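Long-range contacts in tail component (Lactobacillus phage J-1, PDB 5LY8), which probably binds host cell-wall carbohydrate as the second carbohydrate-binding module of the evolved distal tail protein, helping the phage recognise Lactobacillus casei: residues T91-F96 and T173-Q178; I122-A127 and L179-D184; G80-N85 and F231-V236. All coordinates share one frame; numbering follows the deposited sequence.

Contact 1 of 3, residues T91-F96 and T173-Q178; sequences TANFQF and TKMGDQ
Lys174 NZ is held by three hydrogen bonds: one of 2.8 Å to Thr91 O, one to water 1, which in turn donates to Ala92 O, and one to Phe201 O. The ammonium stands above the carbonyl plane of Thr91, 42° out of it, and Phe201 adds a cation-pi contact. Lys174 CG stands anti to the backbone N (chi1 174°) and the chain beyond it is extended; the side chain crosses Phe94 obliquely and its amine ends at the loop. Lys174 CB lies over one face of the Phe94 ring, 3.6 Å from its centroid, a CH-pi contact displaced toward the rim, and Lys174 CD comes within 3.6 Å of Phe94 CE2. Phe94 and Lys174 form an antiparallel hydrogen-bonded pair, with Phe94 N to Lys174 O at 3.2 Å and Lys174 N to Phe94 O at 3.0 Å. On the other face of the sheet, water 2 donates to Gln95 OE1, while Gln95 NE2 turns to Glu232. In one of its two modelled conformers Met175 crosses Asn93 at about a right angle; Asn93 OD1 accepts from Asn235 ND2. The strands 94-103 and 166-175 are central neighbours in the six-stranded antiparallel sheet, flanked by 223-238 and 178-185, with Phe94 also packed on Leu116 of the opposing sheet.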
ATOM      1  N   THR A  91      14.461  10.898   7.031  1.00 14.47           N
ATOM      2  CA  THR A  91      14.106  10.110   8.218  0.50 14.00           C
ATOM      3  C   THR A  91      12.979  10.804   8.971  1.00 18.85           C
ATOM      4  O   THR A  91      12.503  10.283   9.985  1.00 18.37           O
ATOM      5  CB  THR A  91      15.315   9.899   9.145  0.50 11.08           C
ATOM      6  OG1 THR A  91      15.856  11.177   9.507  0.50 10.92           O
ATOM      7  CG2 THR A  91      16.396   9.022   8.510  0.50 10.97           C
ATOM      8  N   ALA A  92      12.537  11.972   8.466  1.00 16.78           N
ATOM      9  CA  ALA A  92      11.505  12.804   9.059  1.00 17.81           C
ATOM     10  C   ALA A  92      10.092  12.240   8.914  1.00 15.91           C
ATOM     11  O   ALA A  92       9.865  11.207   8.253  1.00 15.24           O
ATOM     12  CB  ALA A  92      11.613  14.233   8.510  1.00 20.89           C
ATOM     13  N   ASN A  93       9.135  12.916   9.558  1.00 14.55           N
ATOM     14  CA  ASN A  93       7.734  12.508   9.565  1.00 14.53           C
ATOM     15  C   ASN A  93       7.091  12.615   8.192  1.00 13.79           C
ATOM     16  O   ASN A  93       7.505  13.426   7.360  1.00 14.15           O
ATOM     17  CB  ASN A  93       6.940  13.375  10.539  1.00 15.13           C
ATOM     18  CG  ASN A  93       7.323  13.296  11.994  1.00 22.10           C
ATOM     19  OD1 ASN A  93       6.842  14.109  12.808  1.00 24.39           O
ATOM     20  ND2 ASN A  93       8.181  12.349  12.344  1.00 17.14           N
ATOM     21  N   PHE A  94       6.085  11.776   7.933  1.00 12.53           N
ATOM     22  CA  PHE A  94       5.430  11.806   6.629  1.00 12.31           C
ATOM     23  C   PHE A  94       4.059  11.232   6.721  1.00 13.73           C
ATOM     24  O   PHE A  94       3.711  10.600   7.719  1.00 12.45           O
ATOM     25  CB  PHE A  94       6.243  10.967   5.595  1.00 13.29           C
ATOM     26  CG  PHE A  94       6.421   9.497   5.918  1.00 12.77           C
ATOM     27  CD1 PHE A  94       5.345   8.610   5.839  1.00 13.92           C
ATOM     28  CD2 PHE A  94       7.662   8.998   6.294  1.00 13.73           C
ATOM     29  CE1 PHE A  94       5.507   7.258   6.176  1.00 14.30           C
ATOM     30  CE2 PHE A  94       7.828   7.633   6.568  1.00 14.60           C
ATOM     31  CZ  PHE A  94       6.749   6.778   6.527  1.00 13.46           C
ATOM     32  N   GLN A  95       3.284  11.423   5.654  1.00 12.31           N
ATOM     33  CA  GLN A  95       2.067  10.659   5.431  1.00 12.47           C
ATOM     34  C   GLN A  95       2.017  10.229   3.980  1.00 12.17           C
ATOM     35  O   GLN A  95       2.332  11.018   3.071  1.00 12.38           O
ATOM     36  CB  GLN A  95       0.775  11.332   5.881  1.00 15.46           C
ATOM     37  CG  GLN A  95       0.372  12.565   5.125  1.00 17.21           C
ATOM     38  CD  GLN A  95      -1.055  12.958   5.440  1.00 29.10           C
ATOM     39  OE1 GLN A  95      -1.853  12.153   5.948  1.00 23.25           O
ATOM     40  NE2 GLN A  95      -1.436  14.161   5.045  1.00 26.99           N
ATOM     41  N   PHE A  96       1.597   8.990   3.771  1.00 10.20           N
ATOM     42  CA  PHE A  96       1.480   8.356   2.450  1.00  9.88           C
ATOM     43  C   PHE A  96       0.052   7.886   2.331  1.00 11.39           C
ATOM     44  O   PHE A  96      -0.347   7.006   3.100  1.00 11.04           O
ATOM     45  CB  PHE A  96       2.469   7.198   2.427  1.00 10.91           C
ATOM     46  CG  PHE A  96       2.497   6.301   1.223  1.00 10.18           C
ATOM     47  CD1 PHE A  96       2.541   6.824  -0.072  1.00 10.73           C
ATOM     48  CD2 PHE A  96       2.600   4.933   1.372  1.00 10.15           C
ATOM     49  CE1 PHE A  96       2.660   5.987  -1.185  1.00 10.99           C
ATOM     50  CE2 PHE A  96       2.705   4.095   0.260  1.00 11.52           C
ATOM     51  CZ  PHE A  96       2.761   4.623  -1.016  1.00 11.22           C
ATOM     52  N   THR A 173       1.565   6.632   8.183  0.50 12.20           N
ATOM     53  CA  THR A 173       2.112   7.876   8.725  0.50 12.11           C
ATOM     54  C   THR A 173       3.265   7.534   9.666  0.50 13.85           C
ATOM     55  O   THR A 173       3.219   6.514  10.351  0.50 15.48           O
ATOM     56  CB  THR A 173       1.030   8.703   9.466  0.50 16.90           C
ATOM     57  OG1 THR A 173      -0.136   8.814   8.660  0.50 20.83           O
ATOM     58  CG2 THR A 173       1.490  10.108   9.806  0.50 15.42           C
ATOM     59  N   LYS A 174       4.294   8.398   9.697  1.00 12.00           N
ATOM     60  CA  LYS A 174       5.418   8.277  10.614  1.00 12.63           C
ATOM     61  C   LYS A 174       5.466   9.560  11.419  1.00 14.73           C
ATOM     62  O   LYS A 174       5.461  10.654  10.851  1.00 13.59           O
ATOM     63  CB  LYS A 174       6.720   8.110   9.836  1.00 13.94           C
ATOM     64  CG  LYS A 174       7.961   8.114  10.710  1.00 13.99           C
ATOM     65  CD  LYS A 174       9.214   7.974   9.896  1.00 14.34           C
ATOM     66  CE  LYS A 174      10.409   7.792  10.780  1.00 16.68           C
ATOM     67  NZ  LYS A 174      11.638   7.586   9.965  1.00 17.12           N
ATOM     68  N   MET A 175       5.515   9.412  12.758  1.00 14.11           N
ATOM     69  CA  MET A 175       5.611  10.516  13.708  0.50 15.03           C
ATOM     70  C   MET A 175       6.700  10.071  14.680  1.00 20.56           C
ATOM     71  O   MET A 175       6.409   9.297  15.608  1.00 19.47           O
ATOM     72  CB  MET A 175       4.254  10.764  14.399  0.50 16.75           C
ATOM     73  CG  MET A 175       3.129  11.167  13.438  0.50 19.28           C
ATOM     74  SD  MET A 175       3.482  12.684  12.504  0.50 23.06           S
ATOM     75  CE  MET A 175       3.150  13.908  13.725  0.50 22.31           C
ATOM     76  N   GLY A 176       7.956  10.402  14.329  1.00 19.93           N
ATOM     77  CA  GLY A 176       9.168   9.982  15.037  1.00 20.30           C
ATOM     78  C   GLY A 176       9.240   8.466  14.965  1.00 18.27           C
ATOM     79  O   GLY A 176       9.228   7.879  13.881  1.00 20.96           O
ATOM     80  N   ASP A 177       9.276   7.793  16.143  1.00 18.84           N
ATOM     81  CA  ASP A 177       9.299   6.325  16.217  1.00 15.77           C
ATOM     82  C   ASP A 177       7.935   5.651  16.041  1.00 15.17           C
ATOM     83  O   ASP A 177       7.882   4.417  15.916  1.00 15.34           O
ATOM     84  CB  ASP A 177       9.892   5.862  17.560  1.00 16.13           C
ATOM     85  CG  ASP A 177      11.348   6.185  17.780  1.00 18.24           C
ATOM     86  OD1 ASP A 177      12.134   6.092  16.815  1.00 19.05           O
ATOM     87  OD2 ASP A 177      11.733   6.427  18.950  1.00 19.84           O
ATOM     88  N   GLN A 178       6.841   6.425  15.976  1.00 14.19           N
ATOM     89  CA  GLN A 178       5.515   5.846  15.859  1.00 14.34           C
ATOM     90  C   GLN A 178       5.126   5.662  14.413  1.00 14.96           C
ATOM     91  O   GLN A 178       5.094   6.640  13.652  1.00 15.73           O
ATOM     92  CB  GLN A 178       4.434   6.692  16.569  1.00 15.51           C
ATOM     93  CG  GLN A 178       4.552   6.673  18.091  1.00 15.97           C
ATOM     94  CD  GLN A 178       3.343   7.222  18.800  1.00 15.87           C
ATOM     95  OE1 GLN A 178       2.313   7.576  18.205  1.00 17.85           O
ATOM     96  NE2 GLN A 178       3.461   7.309  20.114  1.00 18.52           N
TER
HETATM   97  O   HOH W   1      11.139   8.980   7.139  1.00 14.01           O
HETATM   98  O   HOH W   2      -2.244  11.278   8.463  1.00 35.71           O

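Contact 2 of 3, residues I122-A127 and L179-D184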
ATOM      1  N   ILE A 122      11.773  -3.162   1.639  1.00 11.25           N
ATOM      2  CA  ILE A 122      10.610  -2.676   2.356  1.00 10.94           C
ATOM      3  C   ILE A 122      11.024  -2.070   3.697  1.00 11.59           C
ATOM      4  O   ILE A 122      11.780  -2.684   4.468  1.00 11.95           O
ATOM      5  CB  ILE A 122       9.630  -3.843   2.632  1.00 10.73           C
ATOM      6  CG1 ILE A 122       9.101  -4.506   1.346  1.00 10.84           C
ATOM      7  CG2 ILE A 122       8.468  -3.396   3.556  1.00 11.93           C
ATOM      8  CD1 ILE A 122       8.150  -3.582   0.507  1.00 11.42           C
ATOM      9  N   VAL A 123      10.479  -0.874   3.967  1.00 11.18           N
ATOM     10  CA  VAL A 123      10.543  -0.243   5.265  1.00 10.83           C
ATOM     11  C   VAL A 123       9.159  -0.404   5.922  1.00 11.34           C
ATOM     12  O   VAL A 123       9.075  -0.838   7.068  1.00 11.53           O
ATOM     13  CB  VAL A 123      11.032   1.212   5.205  1.00 13.79           C
ATOM     14  CG1 VAL A 123      10.884   1.913   6.564  1.00 14.12           C
ATOM     15  CG2 VAL A 123      12.480   1.264   4.739  1.00 14.21           C
ATOM     16  N   ALA A 124       8.079  -0.085   5.192  1.00 10.85           N
ATOM     17  CA  ALA A 124       6.720  -0.286   5.712  1.00 10.20           C
ATOM     18  C   ALA A 124       5.832  -0.791   4.600  1.00 10.90           C
ATOM     19  O   ALA A 124       5.957  -0.341   3.457  1.00 11.00           O
ATOM     20  CB  ALA A 124       6.153   1.026   6.284  1.00 12.21           C
ATOM     21  N   SER A 125       4.910  -1.714   4.933  1.00 10.03           N
ATOM     22  CA  SER A 125       3.983  -2.271   3.959  1.00  9.54           C
ATOM     23  C   SER A 125       2.605  -2.396   4.546  1.00 10.13           C
ATOM     24  O   SER A 125       2.413  -3.111   5.554  1.00 10.30           O
ATOM     25  CB  SER A 125       4.459  -3.644   3.487  1.00  9.98           C
ATOM     26  OG  SER A 125       3.487  -4.227   2.620  1.00 10.50           O
ATOM     27  N   LEU A 126       1.648  -1.673   3.930  1.00  9.51           N
ATOM     28  CA  LEU A 126       0.236  -1.748   4.297  1.00  9.17           C
ATOM     29  C   LEU A 126      -0.443  -2.693   3.299  1.00  9.69           C
ATOM     30  O   LEU A 126      -0.329  -2.464   2.094  1.00 10.28           O
ATOM     31  CB  LEU A 126      -0.386  -0.348   4.231  1.00  9.61           C
ATOM     32  CG  LEU A 126      -1.830  -0.200   4.718  1.00 11.26           C
ATOM     33  CD1 LEU A 126      -2.130   1.269   5.006  1.00 11.69           C
ATOM     34  CD2 LEU A 126      -2.864  -0.746   3.705  1.00 11.91           C
ATOM     35  N   ALA A 127      -1.114  -3.732   3.772  1.00  9.65           N
ATOM     36  CA  ALA A 127      -1.816  -4.641   2.871  1.00  9.21           C
ATOM     37  C   ALA A 127      -3.257  -4.798   3.251  1.00 10.02           C
ATOM     38  O   ALA A 127      -3.620  -4.725   4.428  1.00 10.59           O
ATOM     39  CB  ALA A 127      -1.129  -6.013   2.828  1.00 10.75           C
ATOM     40  N   LEU A 179       4.797   4.434  14.060  1.00 12.55           N
ATOM     41  CA  LEU A 179       4.371   4.092  12.723  1.00 12.75           C
ATOM     42  C   LEU A 179       2.881   3.755  12.807  1.00 14.44           C
ATOM     43  O   LEU A 179       2.488   2.855  13.572  1.00 13.52           O
ATOM     44  CB  LEU A 179       5.192   2.876  12.255  1.00 13.06           C
ATOM     45  CG  LEU A 179       4.860   2.301  10.872  1.00 16.81           C
ATOM     46  CD1 LEU A 179       5.028   3.344   9.768  1.00 16.82           C
ATOM     47  CD2 LEU A 179       5.725   1.126  10.576  1.00 17.66           C
ATOM     48  N   THR A 180       2.046   4.470  12.025  1.00 12.86           N
ATOM     49  CA  THR A 180       0.616   4.221  12.015  1.00 12.97           C
ATOM     50  C   THR A 180       0.169   3.753  10.639  1.00 14.80           C
ATOM     51  O   THR A 180       0.596   4.291   9.591  1.00 14.76           O
ATOM     52  CB  THR A 180      -0.132   5.492  12.415  1.00 15.40           C
ATOM     53  OG1 THR A 180       0.254   5.857  13.736  1.00 14.66           O
ATOM     54  CG2 THR A 180      -1.669   5.351  12.367  1.00 15.17           C
ATOM     55  N   PHE A 181      -0.737   2.772  10.651  1.00 12.14           N
ATOM     56  CA  PHE A 181      -1.421   2.303   9.469  1.00 11.10           C
ATOM     57  C   PHE A 181      -2.899   2.558   9.676  1.00 12.04           C
ATOM     58  O   PHE A 181      -3.445   2.211  10.749  1.00 12.27           O
ATOM     59  CB  PHE A 181      -1.215   0.805   9.326  1.00 12.24           C
ATOM     60  CG  PHE A 181       0.197   0.364   9.072  1.00 12.29           C
ATOM     61  CD1 PHE A 181       1.092   0.194  10.125  1.00 13.65           C
ATOM     62  CD2 PHE A 181       0.631   0.108   7.786  1.00 12.36           C
ATOM     63  CE1 PHE A 181       2.400  -0.219   9.873  1.00 14.31           C
ATOM     64  CE2 PHE A 181       1.936  -0.304   7.542  1.00 13.00           C
ATOM     65  CZ  PHE A 181       2.810  -0.469   8.581  1.00 12.82           C
ATOM     66  N   ARG A 182      -3.574   3.134   8.676  1.00 11.30           N
ATOM     67  CA  ARG A 182      -5.007   3.353   8.782  1.00 10.75           C
ATOM     68  C   ARG A 182      -5.707   2.847   7.544  1.00 12.25           C
ATOM     69  O   ARG A 182      -5.165   2.871   6.440  1.00 12.02           O
ATOM     70  CB  ARG A 182      -5.366   4.832   8.898  1.00 12.67           C
ATOM     71  CG  ARG A 182      -4.643   5.551  10.038  1.00 15.06           C
ATOM     72  CD  ARG A 182      -5.359   6.791  10.545  1.00 18.75           C
ATOM     73  NE  ARG A 182      -5.850   7.617   9.442  1.00 18.31           N
ATOM     74  CZ  ARG A 182      -5.211   8.670   8.943  1.00 20.32           C
ATOM     75  NH1 ARG A 182      -4.034   9.043   9.444  1.00 20.02           N
ATOM     76  NH2 ARG A 182      -5.728   9.345   7.927  1.00 19.83           N
ATOM     77  N   LEU A 183      -6.956   2.442   7.741  1.00 12.09           N
ATOM     78  CA  LEU A 183      -7.867   2.145   6.652  1.00 11.80           C
ATOM     79  C   LEU A 183      -9.128   2.938   6.988  1.00 13.11           C
ATOM     80  O   LEU A 183     -10.039   2.454   7.669  1.00 13.26           O
ATOM     81  CB  LEU A 183      -8.130   0.644   6.475  1.00 12.68           C
ATOM     82  CG  LEU A 183      -8.839   0.259   5.211  1.00 17.09           C
ATOM     83  CD1 LEU A 183      -7.898   0.348   4.015  1.00 17.90           C
ATOM     84  CD2 LEU A 183      -9.417  -1.151   5.346  1.00 18.91           C
ATOM     85  N   ASP A 184      -9.169   4.193   6.532  1.00 12.09           N
ATOM     86  CA  ASP A 184     -10.270   5.086   6.853  1.00 12.48           C
ATOM     87  C   ASP A 184     -11.491   4.770   6.010  1.00 14.56           C
ATOM     88  O   ASP A 184     -11.382   4.692   4.783  1.00 13.92           O
ATOM     89  CB  ASP A 184      -9.877   6.544   6.603  1.00 14.93           C
ATOM     90  CG  ASP A 184      -8.747   7.120   7.425  1.00 16.52           C
ATOM     91  OD1 ASP A 184      -8.406   6.530   8.480  1.00 16.13           O
ATOM     92  OD2 ASP A 184      -8.283   8.227   7.084  1.00 19.73           O
TER
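Phe181 and Leu126 carry this contact, their side chains sliding past each other in opposite directions. Leu126 CB comes to the edge of the Phe181 ring, in its plane, 3.7 Å from CD2, and Leu126 CD1 continues past the ring to lie 3.7 Å from Arg182 O. Farther round the ring, CE2 is 3.5 Å from the backbone Ser125 O and CZ is 4.3 Å from Ala124 CB. Ala124 CB also touches Leu179 CD2 at 4.3 Å, which extends the apolar row by one more residue. In the next shell, Phe154 meets the Phe181 ring edge-to-face, Phe140 packs on both Phe181 and Leu126, and Ile172 lies against Leu126 and Leu179. Ser125 turns its CB away, its hydroxyl bonded to Asn115. A classic beta bulge, with Val123 and Ala124 both facing Leu116, lies where the chain turns a corner. The two strand segments run 20° from parallel with axes 8.5 Å apart, meeting through side chains: this is the face-to-face packing of two sheets in a beta-sandwich, here the buried interior of a concanavalin-like carbohydrate-binding module.

Contact 3 of 3, residues G80-N85 and F231-V236; sequences GTIPKN and FEWINV
Ile82 to Asn85 and Phe231 to Val236 run alongside each other in nearly the same direction, 18° apart, closing from 8.4 Å between Ile82 CA and Phe231 CA to 6.4 Å between Asn85 CA and Trp233 CA. The first segment has left strand 73-81 and is loop here; the second belongs to strand 223-238, whose chain turns a corner at Asn235. The one direct hydrogen bond between them goes from Trp233 NE1 to Pro83 O, 3.0 Å long and bent to 140° at the hydrogen. Pro83 O lies at the indole edge, near the ring plane, and the donor lies in the carbonyl plane. Asn85 CB lies over one face of the indole, offset toward the rim, 3.7 Å from the centroid of its five-membered ring, a CH-pi contact, while Phe231 CE2 lies over the centre of the opposite face, so the indole is held between the two. Ile82 reaches both aromatics: CG2 touches Trp233 CZ2 at 3.6 Å, and CD1 sits over a face of the Phe231 ring, 3.9 Å from its centroid. The side chain of Asn85 slides past Val236 in the opposite direction, ND2 3.7 Å from CG1. ND2 also donates to water 3, which donates in turn to Ile234 O; OD1 accepts from Ser89 N. Phe94 packs on both Phe231 and Trp233. Here the loop between strands 73-81 and 94-103 packs against the six-stranded sheet, its backbone bonded by a tryptophan of strand 223-238, in a beta-sandwich consistent with the concanavalin-like fold.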
ATOM      1  N   GLY A  80       7.606   4.999  -7.465  1.00 12.55           N
ATOM      2  CA  GLY A  80       8.243   6.300  -7.655  1.00 13.79           C
ATOM      3  C   GLY A  80       9.325   6.510  -6.622  1.00 14.87           C
ATOM      4  O   GLY A  80       9.431   5.768  -5.636  1.00 13.53           O
ATOM      5  N   THR A  81      10.120   7.544  -6.843  1.00 13.45           N
ATOM      6  CA  THR A  81      11.213   7.916  -5.947  1.00 13.86           C
ATOM      7  C   THR A  81      10.814   9.048  -5.027  1.00 15.52           C
ATOM      8  O   THR A  81       9.986   9.899  -5.386  1.00 15.99           O
ATOM      9  CB  THR A  81      12.490   8.221  -6.715  1.00 18.07           C
ATOM     10  OG1 THR A  81      12.271   9.383  -7.495  1.00 22.59           O
ATOM     11  CG2 THR A  81      12.936   7.059  -7.560  1.00 17.24           C
ATOM     12  N   ILE A  82      11.395   9.039  -3.825  1.00 13.39           N
ATOM     13  CA  ILE A  82      11.090  10.048  -2.811  1.00 12.95           C
ATOM     14  C   ILE A  82      12.393  10.715  -2.409  1.00 15.51           C
ATOM     15  O   ILE A  82      13.245  10.051  -1.819  1.00 14.74           O
ATOM     16  CB  ILE A  82      10.379   9.420  -1.588  1.00 14.26           C
ATOM     17  CG1 ILE A  82       9.037   8.792  -2.010  1.00 14.26           C
ATOM     18  CG2 ILE A  82      10.159  10.470  -0.469  1.00 15.53           C
ATOM     19  CD1 ILE A  82       8.423   7.975  -0.850  1.00 15.40           C
ATOM     20  N   PRO A  83      12.579  12.010  -2.727  1.00 14.99           N
ATOM     21  CA  PRO A  83      13.801  12.709  -2.309  1.00 16.53           C
ATOM     22  C   PRO A  83      13.665  13.196  -0.861  1.00 15.29           C
ATOM     23  O   PRO A  83      12.588  13.163  -0.265  1.00 14.80           O
ATOM     24  CB  PRO A  83      13.883  13.875  -3.302  1.00 19.33           C
ATOM     25  CG  PRO A  83      12.487  14.152  -3.704  1.00 23.13           C
ATOM     26  CD  PRO A  83      11.657  12.898  -3.456  1.00 16.82           C
ATOM     27  N   LYS A  84      14.775  13.646  -0.294  1.00 15.45           N
ATOM     28  CA  LYS A  84      14.808  14.234   1.050  1.00 16.15           C
ATOM     29  C   LYS A  84      13.899  15.467   1.103  1.00 16.98           C
ATOM     30  O   LYS A  84      13.633  16.109   0.077  1.00 17.23           O
ATOM     31  CB  LYS A  84      16.237  14.665   1.400  1.00 17.66           C
ATOM     32  CG  LYS A  84      17.110  13.459   1.716  1.00 16.59           C
ATOM     33  CD  LYS A  84      18.561  13.892   1.921  1.00 17.89           C
ATOM     34  CE  LYS A  84      19.352  12.719   2.423  1.00 17.56           C
ATOM     35  NZ  LYS A  84      20.798  13.043   2.559  1.00 18.73           N
ATOM     36  N   ASN A  85      13.411  15.796   2.295  1.00 15.11           N
ATOM     37  CA  ASN A  85      12.615  17.011   2.444  1.00 15.72           C
ATOM     38  C   ASN A  85      13.545  18.263   2.292  1.00 17.36           C
ATOM     39  O   ASN A  85      14.769  18.134   2.179  1.00 17.71           O
ATOM     40  CB  ASN A  85      11.828  16.972   3.763  1.00 15.86           C
ATOM     41  CG  ASN A  85      12.631  17.110   5.027  1.00 15.86           C
ATOM     42  OD1 ASN A  85      13.779  17.571   5.025  1.00 16.49           O
ATOM     43  ND2 ASN A  85      12.034  16.706   6.148  1.00 16.86           N
ATOM     44  N   PHE A 231       2.259  11.448  -1.439  1.00 12.00           N
ATOM     45  CA  PHE A 231       3.167  11.330  -0.314  1.00 11.24           C
ATOM     46  C   PHE A 231       3.569  12.744   0.058  1.00 14.10           C
ATOM     47  O   PHE A 231       3.907  13.547  -0.831  1.00 13.51           O
ATOM     48  CB  PHE A 231       4.427  10.554  -0.699  1.00 12.19           C
ATOM     49  CG  PHE A 231       5.463  10.483   0.407  1.00 12.56           C
ATOM     50  CD1 PHE A 231       5.519   9.390   1.258  1.00 13.05           C
ATOM     51  CD2 PHE A 231       6.356  11.536   0.620  1.00 13.66           C
ATOM     52  CE1 PHE A 231       6.477   9.329   2.274  1.00 13.51           C
ATOM     53  CE2 PHE A 231       7.289  11.487   1.658  1.00 15.26           C
ATOM     54  CZ  PHE A 231       7.360  10.384   2.462  1.00 14.67           C
ATOM     55  N   GLU A 232       3.521  13.057   1.353  1.00 12.39           N
ATOM     56  CA  GLU A 232       3.979  14.331   1.880  1.00 13.08           C
ATOM     57  C   GLU A 232       4.917  14.167   3.036  1.00 14.39           C
ATOM     58  O   GLU A 232       4.613  13.422   3.962  1.00 14.17           O
ATOM     59  CB  GLU A 232       2.803  15.186   2.402  1.00 16.15           C
ATOM     60  CG  GLU A 232       1.702  15.540   1.433  1.00 23.19           C
ATOM     61  CD  GLU A 232       0.542  16.286   2.071  1.00 21.32           C
ATOM     62  OE1 GLU A 232      -0.126  17.027   1.321  1.00 36.45           O
ATOM     63  OE2 GLU A 232       0.212  16.021   3.255  1.00 21.65           O
ATOM     64  N   TRP A 233       6.001  14.945   3.030  1.00 12.76           N
ATOM     65  CA  TRP A 233       6.808  15.115   4.218  1.00 13.45           C
ATOM     66  C   TRP A 233       6.003  16.070   5.110  1.00 15.89           C
ATOM     67  O   TRP A 233       5.430  17.033   4.596  1.00 16.81           O
ATOM     68  CB  TRP A 233       8.147  15.764   3.888  1.00 13.88           C
ATOM     69  CG  TRP A 233       9.061  14.882   3.096  1.00 13.56           C
ATOM     70  CD1 TRP A 233       9.484  15.082   1.817  1.00 15.78           C
ATOM     71  CD2 TRP A 233       9.658  13.658   3.530  1.00 12.93           C
ATOM     72  NE1 TRP A 233      10.377  14.104   1.458  1.00 13.97           N
ATOM     73  CE2 TRP A 233      10.508  13.218   2.490  1.00 14.62           C
ATOM     74  CE3 TRP A 233       9.623  12.931   4.728  1.00 13.78           C
ATOM     75  CZ2 TRP A 233      11.262  12.043   2.583  1.00 14.07           C
ATOM     76  CZ3 TRP A 233      10.351  11.752   4.805  1.00 14.94           C
ATOM     77  CH2 TRP A 233      11.149  11.322   3.739  1.00 14.75           C
ATOM     78  N   ILE A 234       5.940  15.807   6.416  1.00 15.80           N
ATOM     79  CA  ILE A 234       5.175  16.667   7.321  1.00 17.94           C
ATOM     80  C   ILE A 234       6.053  17.143   8.475  1.00 22.05           C
ATOM     81  O   ILE A 234       7.123  16.570   8.730  1.00 21.42           O
ATOM     82  CB  ILE A 234       3.852  16.026   7.789  1.00 20.94           C
ATOM     83  CG1 ILE A 234       4.122  14.801   8.663  1.00 20.32           C
ATOM     84  CG2 ILE A 234       2.881  15.732   6.607  1.00 22.30           C
ATOM     85  CD1 ILE A 234       2.897  14.076   9.208  1.00 23.25           C
ATOM     86  N   ASN A 235       5.629  18.239   9.132  1.00 22.62           N
ATOM     87  CA  ASN A 235       6.378  18.843  10.248  1.00 25.49           C
ATOM     88  C   ASN A 235       7.814  19.149   9.777  1.00 29.00           C
ATOM     89  O   ASN A 235       8.783  18.728  10.425  1.00 29.79           O
ATOM     90  CB  ASN A 235       6.380  17.903  11.484  1.00 31.84           C
ATOM     91  CG  ASN A 235       5.008  17.464  11.919  1.00 56.54           C
ATOM     92  OD1 ASN A 235       4.086  18.269  12.113  1.00 56.05           O
ATOM     93  ND2 ASN A 235       4.846  16.168  12.066  1.00 42.17           N
ATOM     94  N   VAL A 236       7.941  19.778   8.578  1.00 22.83           N
ATOM     95  CA  VAL A 236       9.266  20.057   8.004  1.00 22.24           C
ATOM     96  C   VAL A 236       9.722  21.395   8.546  1.00 29.73           C
ATOM     97  O   VAL A 236       9.106  22.433   8.240  1.00 27.52           O
ATOM     98  CB  VAL A 236       9.349  20.060   6.455  1.00 22.05           C
ATOM     99  CG1 VAL A 236      10.809  20.229   5.998  1.00 22.05           C
ATOM    100  CG2 VAL A 236       8.739  18.804   5.844  1.00 20.65           C
TER
HETATM  101  O   HOH W   3       9.355  15.738   7.022  1.00 20.77           O

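In the fold
From the N terminus, residues 80-85 come first and wait until 231-236 for their partner, so contact 3 closes the widest loop and encloses both others. Contact 1 opens at 91-96, and contact 2 at 122-127; their second segments follow in the same order, 173-178 and then 179-184, so these two contacts cross. The hairpin between strands 166-175 and 178-185 joins them, with Thr180 N probably bonded to Thr173 O. Contact 1 pairs neighbouring strands within the six-stranded sheet, contact 2 packs that sheet on the other, and contact 3 fixes the connection between strands 73-81 and 94-103 to strand 223-238, beside contact 1.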